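Local coordinates for protein putative triphosphoribosyl-dephospho-coA synthase (Archaeoglobus fulgidus DSM 4304, PDB 3H9P) that is of experimentally unestablished function but belongs to the CitG family, whose members are generally assigned ATP binding and triphosphoribosyl-dephospho-CoA synthase activity, at residues 40-44 with 58-62; 63-68 with 237-242; 133-138 with 149-153; 182-186 with 200-206. The contacts are given in a common frame with arbitrary orientation. Residues are numbered along the deposited sequence.

Contact 1: 40-44 with 58-62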
loop_
_atom_site.group_PDB
_atom_site.type_symbol
_atom_site.label_atom_id
_atom_site.label_comp_id
_atom_site.label_asym_id
_atom_site.label_seq_id
_atom_site.Cartn_x
_atom_site.Cartn_y
_atom_site.Cartn_z
ATOM N N VAL A 40 -11.462 -4.720 17.731
ATOM C CA VAL A 40 -11.377 -3.648 16.733
ATOM C C VAL A 40 -12.656 -3.676 15.940
ATOM O O VAL A 40 -13.286 -2.651 15.785
ATOM C CB VAL A 40 -10.154 -3.816 15.788
ATOM C CG1 VAL A 40 -10.110 -2.728 14.677
ATOM C CG2 VAL A 40 -8.861 -3.857 16.584
ATOM N N LEU A 41 -13.085 -4.866 15.538
ATOM C CA LEU A 41 -14.301 -5.027 14.746
ATOM C C LEU A 41 -15.597 -4.566 15.439
ATOM O O LEU A 41 -16.443 -3.911 14.823
ATOM C CB LEU A 41 -14.414 -6.471 14.221
ATOM C CG LEU A 41 -15.662 -6.850 13.413
ATOM C CD1 LEU A 41 -15.693 -6.141 12.078
ATOM C CD2 LEU A 41 -15.784 -8.370 13.199
ATOM N N ARG A 42 -15.731 -4.899 16.723
ATOM C CA ARG A 42 -16.837 -4.440 17.553
ATOM C C ARG A 42 -16.782 -2.932 17.731
ATOM O O ARG A 42 -17.801 -2.238 17.549
ATOM C CB ARG A 42 -16.808 -5.145 18.907
ATOM C CG ARG A 42 -17.709 -6.404 18.909
ATOM C CD ARG A 42 -17.145 -7.612 19.668
ATOM N NE ARG A 42 -17.924 -8.813 19.380
ATOM C CZ ARG A 42 -18.974 -9.240 20.091
ATOM N NH1 ARG A 42 -19.386 -8.574 21.164
ATOM N NH2 ARG A 42 -19.616 -10.352 19.727
ATOM N N ALA A 43 -15.607 -2.414 18.057
ATOM C CA ALA A 43 -15.458 -0.973 18.220
ATOM C C ALA A 43 -15.941 -0.274 16.975
ATOM O O ALA A 43 -16.675 0.703 17.061
ATOM C CB ALA A 43 -13.991 -0.573 18.551
ATOM N N VAL A 44 -15.543 -0.794 15.820
ATOM C CA VAL A 44 -15.887 -0.151 14.557
ATOM C C VAL A 44 -17.375 -0.229 14.294
ATOM O O VAL A 44 -17.997 0.768 13.932
ATOM C CB VAL A 44 -15.085 -0.746 13.348
ATOM C CG1 VAL A 44 -15.638 -0.238 12.026
ATOM C CG2 VAL A 44 -13.620 -0.418 13.475
ATOM N N PHE A 58 -10.990 4.430 12.084
ATOM C CA PHE A 58 -10.625 3.025 12.184
ATOM C C PHE A 58 -9.257 2.852 12.851
ATOM O O PHE A 58 -9.050 1.928 13.656
ATOM C CB PHE A 58 -10.628 2.397 10.768
ATOM C CG PHE A 58 -9.866 1.122 10.674
ATOM C CD1 PHE A 58 -10.478 -0.087 10.984
ATOM C CD2 PHE A 58 -8.516 1.138 10.311
ATOM C CE1 PHE A 58 -9.768 -1.276 10.921
ATOM C CE2 PHE A 58 -7.792 -0.029 10.257
ATOM C CZ PHE A 58 -8.424 -1.258 10.565
ATOM N N GLY A 59 -8.327 3.751 12.511
ATOM C CA GLY A 59 -6.943 3.684 12.969
ATOM C C GLY A 59 -6.838 3.930 14.447
ATOM O O GLY A 59 -6.046 3.289 15.133
ATOM N N ALA A 60 -7.664 4.850 14.955
ATOM C CA ALA A 60 -7.706 5.079 16.395
ATOM C C ALA A 60 -7.992 3.758 17.125
ATOM O O ALA A 60 -7.249 3.393 18.067
ATOM C CB ALA A 60 -8.692 6.142 16.741
ATOM N N PHE A 61 -9.005 3.013 16.654
ATOM C CA PHE A 61 -9.364 1.693 17.263
ATOM C C PHE A 61 -8.330 0.608 17.136
ATOM O O PHE A 61 -8.128 -0.241 18.058
ATOM C CB PHE A 61 -10.682 1.182 16.673
ATOM C CG PHE A 61 -11.860 2.081 16.964
ATOM C CD1 PHE A 61 -11.993 2.700 18.215
ATOM C CD2 PHE A 61 -12.853 2.244 16.036
ATOM C CE1 PHE A 61 -13.073 3.470 18.520
ATOM C CE2 PHE A 61 -13.965 3.030 16.322
ATOM C CZ PHE A 61 -14.063 3.653 17.582
ATOM N N LEU A 62 -7.671 0.598 15.982
ATOM C CA LEU A 62 -6.611 -0.381 15.754
ATOM C C LEU A 62 -5.413 -0.086 16.679
ATOM O O LEU A 62 -4.683 -0.993 17.067
ATOM C CB LEU A 62 -6.200 -0.389 14.278
ATOM C CG LEU A 62 -5.121 -1.338 13.781
ATOM C CD1 LEU A 62 -5.395 -2.830 14.137
ATOM C CD2 LEU A 62 -4.909 -1.125 12.256
#
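This is a buried contact of apolar side chains between two helices that follow one another along the chain, 36-46 and 58-68, in an all-helical CitG-family fold. The two run roughly antiparallel, with 143° between the N-to-C directions of the short segments and a closest axis approach of 9.4 Å. The CA atoms of Val40 and Phe61 face each other at 5.7 Å and those of Val44 and Phe58 at 6.6 Å, so that one turn of each helix is matched against one turn of the other. Val40 and Val44, four residues apart, lie along the same side of their helix and both meet Phe58: Val40 CG1 is 4.0 Å from Phe58 CE1, and Val44 CG2 is 4.0 Å from Phe58 CD1. Val40 also reaches the next turn, its CG2 lying 4.4 Å from Leu62 CD1. Phe61, whose CA-to-CB bond points at the opposing helix, has the most surface covered of any residue here, and its ring slides in beside Ala43 and Val44, with Val44 CG2 3.8 Å from Phe61 CD2. Beyond the pair, Phe58 and Leu62 continue onto helix 92-105, where they touch Ala101 and Val98, while Phe61 rests on Ala23 and Ser47. The small side chain of Ala43 lets the aromatic ring come close to the helix backbone: Ala43 CB makes a CH-pi contact over the ring face, 3.8 Å from the Phe61 centroid and 13° off the ring normal.

Contact 2: 63-68 with 237-242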
loop_
_atom_site.group_PDB
_atom_site.type_symbol
_atom_site.label_atom_id
_atom_site.label_comp_id
_atom_site.label_asym_id
_atom_site.label_seq_id
_atom_site.Cartn_x
_atom_site.Cartn_y
_atom_site.Cartn_z
ATOM N N LEU A 63 -5.213 1.190 16.989
ATOM C CA LEU A 63 -4.197 1.610 17.940
ATOM C C LEU A 63 -4.650 1.325 19.380
ATOM O O LEU A 63 -3.884 0.752 20.192
ATOM C CB LEU A 63 -3.845 3.102 17.785
ATOM C CG LEU A 63 -2.985 3.588 16.603
ATOM C CD1 LEU A 63 -2.967 5.125 16.489
ATOM C CD2 LEU A 63 -1.530 3.037 16.715
ATOM N N LEU A 64 -5.886 1.677 19.697
ATOM C CA LEU A 64 -6.318 1.636 21.113
ATOM C C LEU A 64 -6.671 0.280 21.643
ATOM O O LEU A 64 -6.376 -0.019 22.773
ATOM C CB LEU A 64 -7.499 2.570 21.352
ATOM C CG LEU A 64 -7.157 4.066 21.303
ATOM C CD1 LEU A 64 -8.489 4.807 21.065
ATOM C CD2 LEU A 64 -6.466 4.561 22.582
ATOM N N VAL A 65 -7.295 -0.556 20.823
ATOM C CA VAL A 65 -7.712 -1.846 21.304
ATOM C C VAL A 65 -6.548 -2.687 21.871
ATOM O O VAL A 65 -6.691 -3.307 22.932
ATOM C CB VAL A 65 -8.604 -2.555 20.219
ATOM C CG1 VAL A 65 -8.808 -3.984 20.517
ATOM C CG2 VAL A 65 -9.934 -1.814 20.104
ATOM N N PRO A 66 -5.388 -2.722 21.191
ATOM C CA PRO A 66 -4.303 -3.507 21.816
ATOM C C PRO A 66 -3.802 -2.941 23.149
ATOM O O PRO A 66 -3.411 -3.730 24.016
ATOM C CB PRO A 66 -3.176 -3.442 20.785
ATOM C CG PRO A 66 -3.842 -3.224 19.528
ATOM C CD PRO A 66 -5.014 -2.314 19.831
ATOM N N LEU A 67 -3.807 -1.607 23.298
ATOM C CA LEU A 67 -3.433 -1.001 24.571
ATOM C C LEU A 67 -4.483 -1.273 25.629
ATOM O O LEU A 67 -4.140 -1.562 26.752
ATOM C CB LEU A 67 -3.208 0.513 24.450
ATOM C CG LEU A 67 -2.221 0.946 23.358
ATOM C CD1 LEU A 67 -2.335 2.452 23.093
ATOM C CD2 LEU A 67 -0.806 0.456 23.596
ATOM N N ILE A 68 -5.764 -1.197 25.252
ATOM C CA ILE A 68 -6.818 -1.481 26.192
ATOM C C ILE A 68 -6.822 -2.955 26.644
ATOM O O ILE A 68 -7.182 -3.273 27.769
ATOM C CB ILE A 68 -8.176 -1.008 25.683
ATOM C CG1 ILE A 68 -8.118 0.543 25.557
ATOM C CG2 ILE A 68 -9.304 -1.469 26.680
ATOM C CD1 ILE A 68 -9.214 1.226 24.723
ATOM N N ALA A 237 -4.667 10.306 20.000
ATOM C CA ALA A 237 -5.564 9.616 20.902
ATOM C C ALA A 237 -4.853 8.509 21.625
ATOM O O ALA A 237 -5.084 8.315 22.806
ATOM C CB ALA A 237 -6.785 9.048 20.126
ATOM N N SER A 238 -4.024 7.747 20.931
ATOM C CA SER A 238 -3.350 6.650 21.611
ATOM C C SER A 238 -2.346 7.213 22.650
ATOM O O SER A 238 -2.157 6.613 23.714
ATOM C CB SER A 238 -2.680 5.712 20.611
ATOM O OG SER A 238 -1.683 6.380 19.880
ATOM N N SER A 239 -1.710 8.352 22.313
ATOM C CA SER A 239 -0.824 9.074 23.230
ATOM C C SER A 239 -1.554 9.559 24.504
ATOM O O SER A 239 -0.976 9.500 25.579
ATOM C CB SER A 239 -0.196 10.302 22.544
ATOM O OG SER A 239 0.730 9.921 21.574
ATOM N N ILE A 240 -2.782 10.085 24.343
ATOM C CA ILE A 240 -3.617 10.502 25.457
ATOM C C ILE A 240 -3.881 9.311 26.365
ATOM O O ILE A 240 -3.733 9.405 27.565
ATOM C CB ILE A 240 -4.985 11.123 24.995
ATOM C CG1 ILE A 240 -4.791 12.477 24.296
ATOM C CG2 ILE A 240 -5.924 11.350 26.206
ATOM C CD1 ILE A 240 -6.037 13.006 23.566
ATOM N N PHE A 241 -4.257 8.181 25.771
ATOM C CA PHE A 241 -4.497 6.984 26.534
ATOM C C PHE A 241 -3.279 6.598 27.370
ATOM O O PHE A 241 -3.403 6.344 28.549
ATOM C CB PHE A 241 -4.994 5.784 25.708
ATOM C CG PHE A 241 -5.287 4.558 26.590
ATOM C CD1 PHE A 241 -6.453 4.485 27.341
ATOM C CD2 PHE A 241 -4.336 3.559 26.764
ATOM C CE1 PHE A 241 -6.706 3.406 28.216
ATOM C CE2 PHE A 241 -4.571 2.469 27.631
ATOM C CZ PHE A 241 -5.758 2.400 28.366
ATOM N N LEU A 242 -2.110 6.524 26.759
ATOM C CA LEU A 242 -0.904 6.237 27.559
ATOM C C LEU A 242 -0.631 7.269 28.649
ATOM O O LEU A 242 -0.323 6.899 29.789
ATOM C CB LEU A 242 0.329 6.025 26.675
ATOM C CG LEU A 242 0.173 4.807 25.758
ATOM C CD1 LEU A 242 1.320 4.650 24.736
ATOM C CD2 LEU A 242 0.005 3.528 26.610
#
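Phe241 lays its ring against Ile68 and Leu67, with Ile68 CG1 over one face at 4.1 Å from Phe241 CZ and Leu67 CB at 4.0 Å from Phe241 CE2. Its chi1 in the t well carries the ring out across the gap, and the start of the same side chain is met by Leu64, whose CD2 lies 3.7 Å from Phe241 CB. Leu64 CD2 also comes within 3.9 Å of Ser238 CA, so this methyl fits between successive turns of the facing helix. There the CA atoms of the two segments come nearest, those of Leu64 and Ser238 being 5.8 Å apart. Further round, Leu67 CD1 packs on Ser238 CB at 4.1 Å and on Leu242 CG at 4.4 Å. Ser238 points toward the leucines, yet its hydroxyl is hydrogen-bonded to Ser157 OG on helix 155-167 and to Leu235 O in its own helix; its small CB leaves room for Leu67. The segments run nearly parallel, 19° apart with axes 9.9 Å at closest approach, and helix 58-68 is kinked at Pro66, whose N lacks a bond to the preceding turn. This packing joins helix 58-68 to the C-terminal helix 230-246 in the interior of the helical fold. Around it, helix 24-33 touches Val65 and Ile68, helix 76-88 borders Pro66 and Leu67, and helix 155-167 receives Ile240 and Leu242.

Contact 3: 133-138 with 149-153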
loop_
_atom_site.group_PDB
_atom_site.type_symbol
_atom_site.label_atom_id
_atom_site.label_comp_id
_atom_site.label_asym_id
_atom_site.label_seq_id
_atom_site.Cartn_x
_atom_site.Cartn_y
_atom_site.Cartn_z
ATOM N N LEU A 133 -1.863 -10.927 13.415
ATOM C CA LEU A 133 -2.020 -9.510 13.156
ATOM C C LEU A 133 -0.662 -8.829 13.237
ATOM O O LEU A 133 -0.403 -7.840 12.566
ATOM C CB LEU A 133 -2.979 -8.911 14.161
ATOM C CG LEU A 133 -3.234 -7.408 14.120
ATOM C CD1 LEU A 133 -3.870 -6.985 12.732
ATOM C CD2 LEU A 133 -4.157 -7.109 15.296
ATOM N N TYR A 134 0.209 -9.391 14.070
ATOM C CA TYR A 134 1.541 -8.846 14.276
ATOM C C TYR A 134 2.351 -9.028 13.009
ATOM O O TYR A 134 2.929 -8.063 12.491
ATOM C CB TYR A 134 2.203 -9.533 15.457
ATOM C CG TYR A 134 3.582 -9.029 15.755
ATOM C CD1 TYR A 134 3.755 -7.805 16.394
ATOM C CD2 TYR A 134 4.723 -9.788 15.431
ATOM C CE1 TYR A 134 5.005 -7.330 16.710
ATOM C CE2 TYR A 134 6.015 -9.307 15.741
ATOM C CZ TYR A 134 6.126 -8.071 16.389
ATOM O OH TYR A 134 7.329 -7.528 16.717
ATOM N N GLU A 135 2.364 -10.264 12.517
ATOM C CA GLU A 135 3.127 -10.643 11.312
ATOM C C GLU A 135 2.634 -9.870 10.102
ATOM O O GLU A 135 3.416 -9.385 9.306
ATOM C CB GLU A 135 3.063 -12.157 11.071
ATOM C CG GLU A 135 3.566 -12.946 12.276
ATOM C CD GLU A 135 3.148 -14.421 12.305
ATOM O OE1 GLU A 135 2.009 -14.786 11.918
ATOM O OE2 GLU A 135 3.979 -15.239 12.747
ATOM N N TRP A 136 1.326 -9.757 9.977
ATOM C CA TRP A 136 0.736 -8.972 8.917
ATOM C C TRP A 136 1.323 -7.565 8.948
ATOM O O TRP A 136 1.884 -7.099 7.951
ATOM C CB TRP A 136 -0.778 -8.925 9.091
ATOM C CG TRP A 136 -1.498 -8.475 7.860
ATOM C CD1 TRP A 136 -1.026 -8.491 6.583
ATOM C CD2 TRP A 136 -2.847 -8.002 7.782
ATOM N NE1 TRP A 136 -1.979 -8.024 5.716
ATOM C CE2 TRP A 136 -3.114 -7.729 6.418
ATOM C CE3 TRP A 136 -3.858 -7.770 8.738
ATOM C CZ2 TRP A 136 -4.354 -7.229 5.970
ATOM C CZ3 TRP A 136 -5.106 -7.257 8.294
ATOM C CH2 TRP A 136 -5.334 -6.994 6.920
HETATM N N MSE A 137 1.219 -6.915 10.114
HETATM C CA MSE A 137 1.724 -5.559 10.319
HETATM C C MSE A 137 3.229 -5.460 10.016
HETATM O O MSE A 137 3.666 -4.414 9.528
HETATM C CB MSE A 137 1.423 -5.035 11.734
HETATM C CG MSE A 137 -0.037 -4.733 12.044
HETATM SE SE MSE A 137 -0.983 -3.551 10.770
HETATM C CE MSE A 137 -1.648 -4.914 9.535
ATOM N N LYS A 138 4.013 -6.522 10.255
ATOM C CA LYS A 138 5.429 -6.484 9.885
ATOM C C LYS A 138 5.618 -6.433 8.366
ATOM O O LYS A 138 6.719 -6.173 7.897
ATOM C CB LYS A 138 6.231 -7.675 10.423
ATOM C CG LYS A 138 6.460 -7.734 11.946
ATOM C CD LYS A 138 7.411 -8.909 12.325
ATOM C CE LYS A 138 8.460 -9.125 11.235
ATOM N NZ LYS A 138 9.296 -10.339 11.448
ATOM N N GLU A 149 3.663 1.226 14.852
ATOM C CA GLU A 149 3.286 1.188 16.279
ATOM C C GLU A 149 2.900 -0.229 16.753
ATOM O O GLU A 149 3.171 -0.623 17.898
ATOM C CB GLU A 149 2.070 2.106 16.539
ATOM C CG GLU A 149 2.369 3.575 16.377
ATOM C CD GLU A 149 3.273 4.095 17.474
ATOM O OE1 GLU A 149 2.787 4.397 18.579
ATOM O OE2 GLU A 149 4.476 4.180 17.236
ATOM N N LEU A 150 2.204 -0.975 15.901
ATOM C CA LEU A 150 1.745 -2.272 16.332
ATOM C C LEU A 150 2.926 -3.223 16.419
ATOM O O LEU A 150 2.887 -4.194 17.194
ATOM C CB LEU A 150 0.619 -2.806 15.429
ATOM C CG LEU A 150 -0.795 -2.587 16.050
ATOM C CD1 LEU A 150 -1.118 -1.136 16.173
ATOM C CD2 LEU A 150 -1.908 -3.306 15.287
ATOM N N VAL A 151 3.980 -2.925 15.660
ATOM C CA VAL A 151 5.126 -3.812 15.596
ATOM C C VAL A 151 6.299 -3.448 16.545
ATOM O O VAL A 151 7.011 -4.317 16.975
ATOM C CB VAL A 151 5.635 -3.993 14.123
ATOM C CG1 VAL A 151 7.038 -4.546 14.103
ATOM C CG2 VAL A 151 4.701 -4.925 13.334
ATOM N N ASP A 152 6.487 -2.174 16.866
ATOM C CA ASP A 152 7.687 -1.749 17.551
ATOM C C ASP A 152 7.394 -1.283 18.948
ATOM O O ASP A 152 8.140 -0.490 19.467
ATOM C CB ASP A 152 8.371 -0.584 16.805
ATOM C CG ASP A 152 7.529 0.755 16.827
ATOM O OD1 ASP A 152 6.567 0.986 17.654
ATOM O OD2 ASP A 152 7.857 1.605 15.978
ATOM N N GLY A 153 6.283 -1.700 19.535
ATOM C CA GLY A 153 5.967 -1.282 20.888
ATOM C C GLY A 153 5.360 0.106 21.041
ATOM O O GLY A 153 5.489 0.712 22.087
#
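Val151 and Leu150 form the apolar centre, set against one side of the short helix 133-138. Val151 CG2 sits 3.6 Å from Met137 CB and also 3.6 Å from Lys138 CG, so Met137 CB and Lys138 CG cradle the valine. Leu150 CB lies 3.9 Å from Met137 CG; residue 137 is a selenomethionine in the crystal, and the end of its side chain leads away from helix 145-151. Leu133 extends the patch more loosely, its CD2 4.4 Å from Leu150 CD2. Together these contacts pack two consecutive short helices of the all-helical fold, with the end of helix 145-151 lying beside helix 133-138. Leu150 continues inward to Leu62 and Leu87, on helices 58-68 and 76-88. Toward the outside, Tyr134 with chi1 in the t well reaches along the border, its CE1 4.2 Å from Val151 CG2. Tyr134 OH donates a hydrogen bond to Val151 O at 3.2 Å, an oxygen that also accepts one from Arg84 NH2. Outermost, Lys138 NZ makes salt bridges to Glu125 and Glu124 of the second subunit, and Glu135 makes one to Lys129 of that subunit.

Contact 4: 182-186 with 200-206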
loop_
_atom_site.group_PDB
_atom_site.type_symbol
_atom_site.label_atom_id
_atom_site.label_comp_id
_atom_site.label_asym_id
_atom_site.label_seq_id
_atom_site.Cartn_x
_atom_site.Cartn_y
_atom_site.Cartn_z
ATOM N N LEU A 182 1.732 16.304 13.648
ATOM C CA LEU A 182 1.512 16.783 12.293
ATOM C C LEU A 182 2.825 17.245 11.606
ATOM O O LEU A 182 3.057 16.944 10.419
ATOM C CB LEU A 182 0.443 17.891 12.279
ATOM C CG LEU A 182 -0.269 18.204 10.948
ATOM C CD1 LEU A 182 -1.110 17.000 10.418
ATOM C CD2 LEU A 182 -1.118 19.452 11.086
ATOM N N SER A 183 3.705 17.935 12.327
ATOM C CA SER A 183 4.985 18.336 11.685
ATOM C C SER A 183 6.068 17.258 11.571
ATOM O O SER A 183 7.135 17.509 11.009
ATOM C CB SER A 183 5.588 19.663 12.216
ATOM O OG SER A 183 4.930 20.177 13.343
ATOM N N LYS A 184 5.806 16.066 12.068
ATOM C CA LYS A 184 6.874 15.098 12.205
ATOM C C LYS A 184 6.631 13.909 11.283
ATOM O O LYS A 184 7.560 13.317 10.751
ATOM C CB LYS A 184 6.946 14.660 13.673
ATOM C CG LYS A 184 8.182 13.943 14.084
ATOM C CD LYS A 184 8.057 13.557 15.545
ATOM C CE LYS A 184 9.325 12.966 16.083
ATOM N NZ LYS A 184 10.069 14.036 16.773
ATOM N N PHE A 185 5.371 13.555 11.091
ATOM C CA PHE A 185 5.079 12.336 10.360
ATOM C C PHE A 185 4.109 12.706 9.272
ATOM O O PHE A 185 3.048 13.251 9.570
ATOM C CB PHE A 185 4.485 11.274 11.282
ATOM C CG PHE A 185 5.393 10.870 12.411
ATOM C CD1 PHE A 185 6.536 10.101 12.169
ATOM C CD2 PHE A 185 5.092 11.248 13.706
ATOM C CE1 PHE A 185 7.351 9.717 13.202
ATOM C CE2 PHE A 185 5.915 10.883 14.761
ATOM C CZ PHE A 185 7.051 10.129 14.520
ATOM N N PRO A 186 4.512 12.483 8.007
ATOM C CA PRO A 186 3.588 12.624 6.875
ATOM C C PRO A 186 2.488 11.574 7.062
ATOM O O PRO A 186 2.773 10.436 7.448
ATOM C CB PRO A 186 4.449 12.314 5.644
ATOM C CG PRO A 186 5.847 12.099 6.131
ATOM C CD PRO A 186 5.809 11.892 7.631
ATOM N N GLU A 200 4.121 15.475 2.583
ATOM C CA GLU A 200 5.380 16.041 3.110
ATOM C C GLU A 200 5.194 17.525 3.337
ATOM O O GLU A 200 5.755 18.100 4.272
ATOM C CB GLU A 200 6.540 15.820 2.137
ATOM C CG GLU A 200 7.745 15.165 2.767
ATOM C CD GLU A 200 7.822 13.671 2.461
ATOM O OE1 GLU A 200 8.389 13.287 1.412
ATOM O OE2 GLU A 200 7.323 12.865 3.267
ATOM N N LYS A 201 4.369 18.135 2.495
ATOM C CA LYS A 201 4.184 19.571 2.553
ATOM C C LYS A 201 3.422 19.996 3.794
ATOM O O LYS A 201 3.631 21.086 4.295
ATOM C CB LYS A 201 3.494 20.088 1.296
ATOM C CG LYS A 201 3.892 21.506 0.963
ATOM C CD LYS A 201 5.188 21.608 0.177
ATOM C CE LYS A 201 5.259 22.938 -0.569
ATOM N NZ LYS A 201 6.508 23.118 -1.409
ATOM N N ILE A 202 2.538 19.126 4.282
ATOM C CA ILE A 202 1.789 19.337 5.522
ATOM C C ILE A 202 2.732 19.448 6.682
ATOM O O ILE A 202 2.577 20.315 7.527
ATOM C CB ILE A 202 0.800 18.174 5.802
ATOM C CG1 ILE A 202 -0.187 18.016 4.643
ATOM C CG2 ILE A 202 0.020 18.374 7.150
ATOM C CD1 ILE A 202 -0.920 19.253 4.342
ATOM N N THR A 203 3.718 18.561 6.741
ATOM C CA THR A 203 4.658 18.631 7.839
ATOM C C THR A 203 5.314 20.009 7.843
ATOM O O THR A 203 5.414 20.631 8.899
ATOM C CB THR A 203 5.672 17.512 7.824
ATOM O OG1 THR A 203 6.520 17.686 6.701
ATOM C CG2 THR A 203 4.968 16.157 7.734
ATOM N N GLU A 204 5.667 20.524 6.666
ATOM C CA GLU A 204 6.328 21.842 6.583
ATOM C C GLU A 204 5.397 22.992 6.940
ATOM O O GLU A 204 5.844 23.990 7.545
ATOM C CB GLU A 204 6.975 22.068 5.215
ATOM C CG GLU A 204 8.067 21.049 4.950
ATOM C CD GLU A 204 8.535 21.002 3.506
ATOM O OE1 GLU A 204 7.802 21.499 2.630
ATOM O OE2 GLU A 204 9.638 20.457 3.250
ATOM N N TRP A 205 4.122 22.860 6.554
ATOM C CA TRP A 205 3.140 23.895 6.878
ATOM C C TRP A 205 2.819 23.804 8.344
ATOM O O TRP A 205 2.691 24.829 9.018
ATOM C CB TRP A 205 1.848 23.749 6.075
ATOM C CG TRP A 205 2.031 23.862 4.587
ATOM C CD1 TRP A 205 3.011 24.556 3.924
ATOM C CD2 TRP A 205 1.210 23.268 3.579
ATOM N NE1 TRP A 205 2.858 24.412 2.568
ATOM C CE2 TRP A 205 1.757 23.630 2.326
ATOM C CE3 TRP A 205 0.060 22.472 3.608
ATOM C CZ2 TRP A 205 1.181 23.226 1.106
ATOM C CZ3 TRP A 205 -0.494 22.050 2.403
ATOM C CH2 TRP A 205 0.069 22.425 1.170
ATOM N N ALA A 206 2.713 22.569 8.850
ATOM C CA ALA A 206 2.449 22.378 10.275
ATOM C C ALA A 206 3.535 23.031 11.107
ATOM O O ALA A 206 3.216 23.704 12.068
ATOM C CB ALA A 206 2.269 20.881 10.662
#
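Thr203 adopts chi1 near +60°, which lets OG1 donate a 2.6 Å hydrogen bond to Glu200 O one turn back in its own helix and leaves CG2 facing segment 182-186. Thr203 CG2 lies 3.4 Å from Leu182 O, 3.9 Å from Phe185 C and 3.7 Å from Pro186 N, so it fills the inside of the bend made by these residues. The backbones come very close here, with 3.9 Å between the CA atoms of Ser183 and Thr203 and a CA-H...O contact of 3.5 Å from Thr203 CA to Leu182 O. Leu182, with chi1 t and chi2 p, places CD1 3.7 Å from Ile202 CG2 and CG 3.7 Å from Ala206 CB. Ser183 has an off-well chi1 of 8°; its OG is hydrogen-bonded to Tyr179 O, while CB lies 3.5 Å from Thr203 O. Glu200 starts away from the loop, but its off-well chi1 and chi2 bring OE2 back to 3.3 Å from Pro186 CG. Lys184 and Phe185 point away, Lys184 forming a salt bridge with Glu159. The arrangement is a helix-to-helix connection in an all-helical fold: the chain leaving helix 171-182 bends across helix 196-208 before entering helix 188-194.

Helix 58-68 ties the first two contacts together: its opening turns serve contact 1 and its later turns contact 2. The centres of contacts 1 and 2 are about 11 Å apart, and Val40 CG2 touches Val65 CB at 3.9 Å. Contact 3 adjoins both, with Leu150 CD1 3.7 Å from Leu62 O of contact 1 and Glu149 CB 3.7 Å from Leu63 CD2 of contact 2, and it extends from there to the second subunit. Contact 4 stands apart, its centre about 25 Å from that of contact 1 on the opposite side of the chain's centre; its nearest atoms are about 9 Å from contact 2 and about 7 Å from contact 3. Contact 2 spans both 3 and 4 in sequence.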